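Local coordinates for macromomycin (Streptomyces macromomyceticus, PDB 2MCM), which binds non-covalently, as the apoprotein of auromomycin, the cytotoxic chromophore that intercalates weakly into DNA and causes single- and double-strand breaks, at residues Thr29-Gly34 and Ser101-Ala106. Numbering follows the deposited sequence. Where two conformers were deposited one is given.
Sequences TVYHVG and SGEGAA
Tyr31 and Glu103 meet through a single phenol-to-carboxylate hydrogen bond, a compact example of how one polar pair can tie a strand, 30-40, to the loop leading into a strand that is not its direct neighbour, 104-109. Tyr31 OH donates to Glu103 OE1 at 2.5 Å, a short bond. The donor does not lie in the plane of the acceptor: it reaches OE1 from above the carboxylate, 44° out of that plane, and ring and carboxylate are turned 43° against each other. From the ring's side, OE1 sits at the edge, near the ring plane, and 3.5 Å from Tyr31 CZ. A second oxygen of the same residue borders that edge, with the backbone Glu103 O in the ring plane and 3.6 Å from Tyr31 CE2. Glu103 CG stands anti to the backbone N (chi1 -175°), beside the carbonyl carbon, and the extended chain beyond it carries the carboxylate out to the hydroxyl.

In the immunoglobulin-like beta-sandwich of the neocarzinostatin family, strand 93-98 runs antiparallel between strands 30-40 and 104-109. The closest CA atoms, those of Tyr31 and Gly104, are 7.7 Å apart, less than two spacings of a flat sheet and consistent with a curled one. The aromatic side chain spans the gap past Leu97 of the middle strand. The hydroxyl of the buried Tyr31 is held twice: it donates to Glu103 OE1 and accepts from Thr26 N. Thr26 OG1 adds a weak hydrogen bond to Glu103 OE1 and, together with the phenol, probably favours a negative charge there, while the glutamate side chain rests on Pro2 near the amino terminus.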
loop_
_atom_site.group_PDB
_atom_site.type_symbol
_atom_site.label_atom_id
_atom_site.label_comp_id
_atom_site.label_asym_id
_atom_site.label_seq_id
_atom_site.Cartn_x
_atom_site.Cartn_y
_atom_site.Cartn_z
ATOM N N THR A 29 -5.941 14.701 6.915
ATOM C CA THR A 29 -4.746 13.950 7.272
ATOM C C THR A 29 -4.129 13.366 5.956
ATOM O O THR A 29 -4.907 12.987 5.103
ATOM C CB THR A 29 -5.171 12.744 8.214
ATOM O OG1 THR A 29 -5.656 13.418 9.408
ATOM C CG2 THR A 29 -3.998 11.823 8.496
ATOM N N VAL A 30 -2.825 13.330 5.967
ATOM C CA VAL A 30 -2.084 12.772 4.844
ATOM C C VAL A 30 -1.929 11.278 5.071
ATOM O O VAL A 30 -1.435 10.892 6.156
ATOM C CB VAL A 30 -0.672 13.428 4.736
ATOM C CG1 VAL A 30 0.108 12.747 3.596
ATOM C CG2 VAL A 30 -0.775 14.938 4.535
ATOM N N TYR A 31 -2.321 10.460 4.101
ATOM C CA TYR A 31 -2.127 9.021 4.145
ATOM C C TYR A 31 -1.107 8.592 3.101
ATOM O O TYR A 31 -1.130 9.140 1.945
ATOM C CB TYR A 31 -3.477 8.312 3.891
ATOM C CG TYR A 31 -4.451 8.569 5.035
ATOM C CD1 TYR A 31 -5.233 9.692 5.088
ATOM C CD2 TYR A 31 -4.456 7.652 6.111
ATOM C CE1 TYR A 31 -6.124 9.990 6.153
ATOM C CE2 TYR A 31 -5.370 7.877 7.148
ATOM C CZ TYR A 31 -6.115 9.009 7.174
ATOM O OH TYR A 31 -6.994 9.309 8.217
ATOM N N HIS A 32 -0.202 7.733 3.409
ATOM C CA HIS A 32 0.812 7.166 2.529
ATOM C C HIS A 32 0.219 5.923 1.905
ATOM O O HIS A 32 -0.124 4.963 2.609
ATOM C CB HIS A 32 2.092 6.767 3.316
ATOM C CG HIS A 32 2.530 7.893 4.215
ATOM N ND1 HIS A 32 2.906 9.125 3.721
ATOM C CD2 HIS A 32 2.597 7.981 5.560
ATOM C CE1 HIS A 32 3.185 9.943 4.776
ATOM N NE2 HIS A 32 3.054 9.237 5.907
ATOM N N VAL A 33 0.049 5.899 0.597
ATOM C CA VAL A 33 -0.526 4.779 -0.188
ATOM C C VAL A 33 0.555 3.927 -0.719
ATOM O O VAL A 33 1.595 4.491 -1.300
ATOM C CB VAL A 33 -1.378 5.391 -1.329
ATOM C CG1 VAL A 33 -1.989 4.239 -2.146
ATOM C CG2 VAL A 33 -2.480 6.295 -0.809
ATOM N N GLY A 34 0.609 2.612 -0.565
ATOM C CA GLY A 34 1.756 1.860 -1.108
ATOM C C GLY A 34 1.517 0.363 -1.132
ATOM O O GLY A 34 0.499 -0.137 -0.601
ATOM N N SER A 101 0.441 7.931 12.187
ATOM C CA SER A 101 0.090 7.282 13.487
ATOM C C SER A 101 -0.312 5.871 13.291
ATOM O O SER A 101 -0.747 5.163 14.249
ATOM C CB SER A 101 -1.032 8.076 14.133
ATOM O OG SER A 101 -2.246 7.739 13.446
ATOM N N GLY A 102 -0.262 5.330 12.072
ATOM C CA GLY A 102 -0.622 3.937 11.863
ATOM C C GLY A 102 -2.101 3.766 11.656
ATOM O O GLY A 102 -2.554 2.596 11.455
ATOM N N GLU A 103 -2.876 4.791 11.554
ATOM C CA GLU A 103 -4.302 4.696 11.246
ATOM C C GLU A 103 -4.447 4.369 9.740
ATOM O O GLU A 103 -3.862 5.094 8.874
ATOM C CB GLU A 103 -4.944 6.073 11.463
ATOM C CG GLU A 103 -6.434 6.022 11.292
ATOM C CD GLU A 103 -7.286 7.162 10.958
ATOM O OE1 GLU A 103 -6.968 8.220 10.505
ATOM O OE2 GLU A 103 -8.480 6.882 11.312
ATOM N N GLY A 104 -5.203 3.385 9.327
ATOM C CA GLY A 104 -5.349 3.062 7.882
ATOM C C GLY A 104 -5.871 1.654 7.719
ATOM O O GLY A 104 -6.475 1.069 8.637
ATOM N N ALA A 105 -5.660 1.113 6.514
ATOM C CA ALA A 105 -6.150 -0.259 6.253
ATOM C C ALA A 105 -5.405 -0.797 5.035
ATOM O O ALA A 105 -4.794 0.038 4.285
ATOM C CB ALA A 105 -7.632 -0.121 5.907
ATOM N N ALA A 106 -5.442 -2.063 4.794
ATOM C CA ALA A 106 -4.757 -2.675 3.671
ATOM C C ALA A 106 -5.548 -3.893 3.219
ATOM O O ALA A 106 -6.375 -4.487 3.942
ATOM C CB ALA A 106 -3.304 -3.058 3.980
#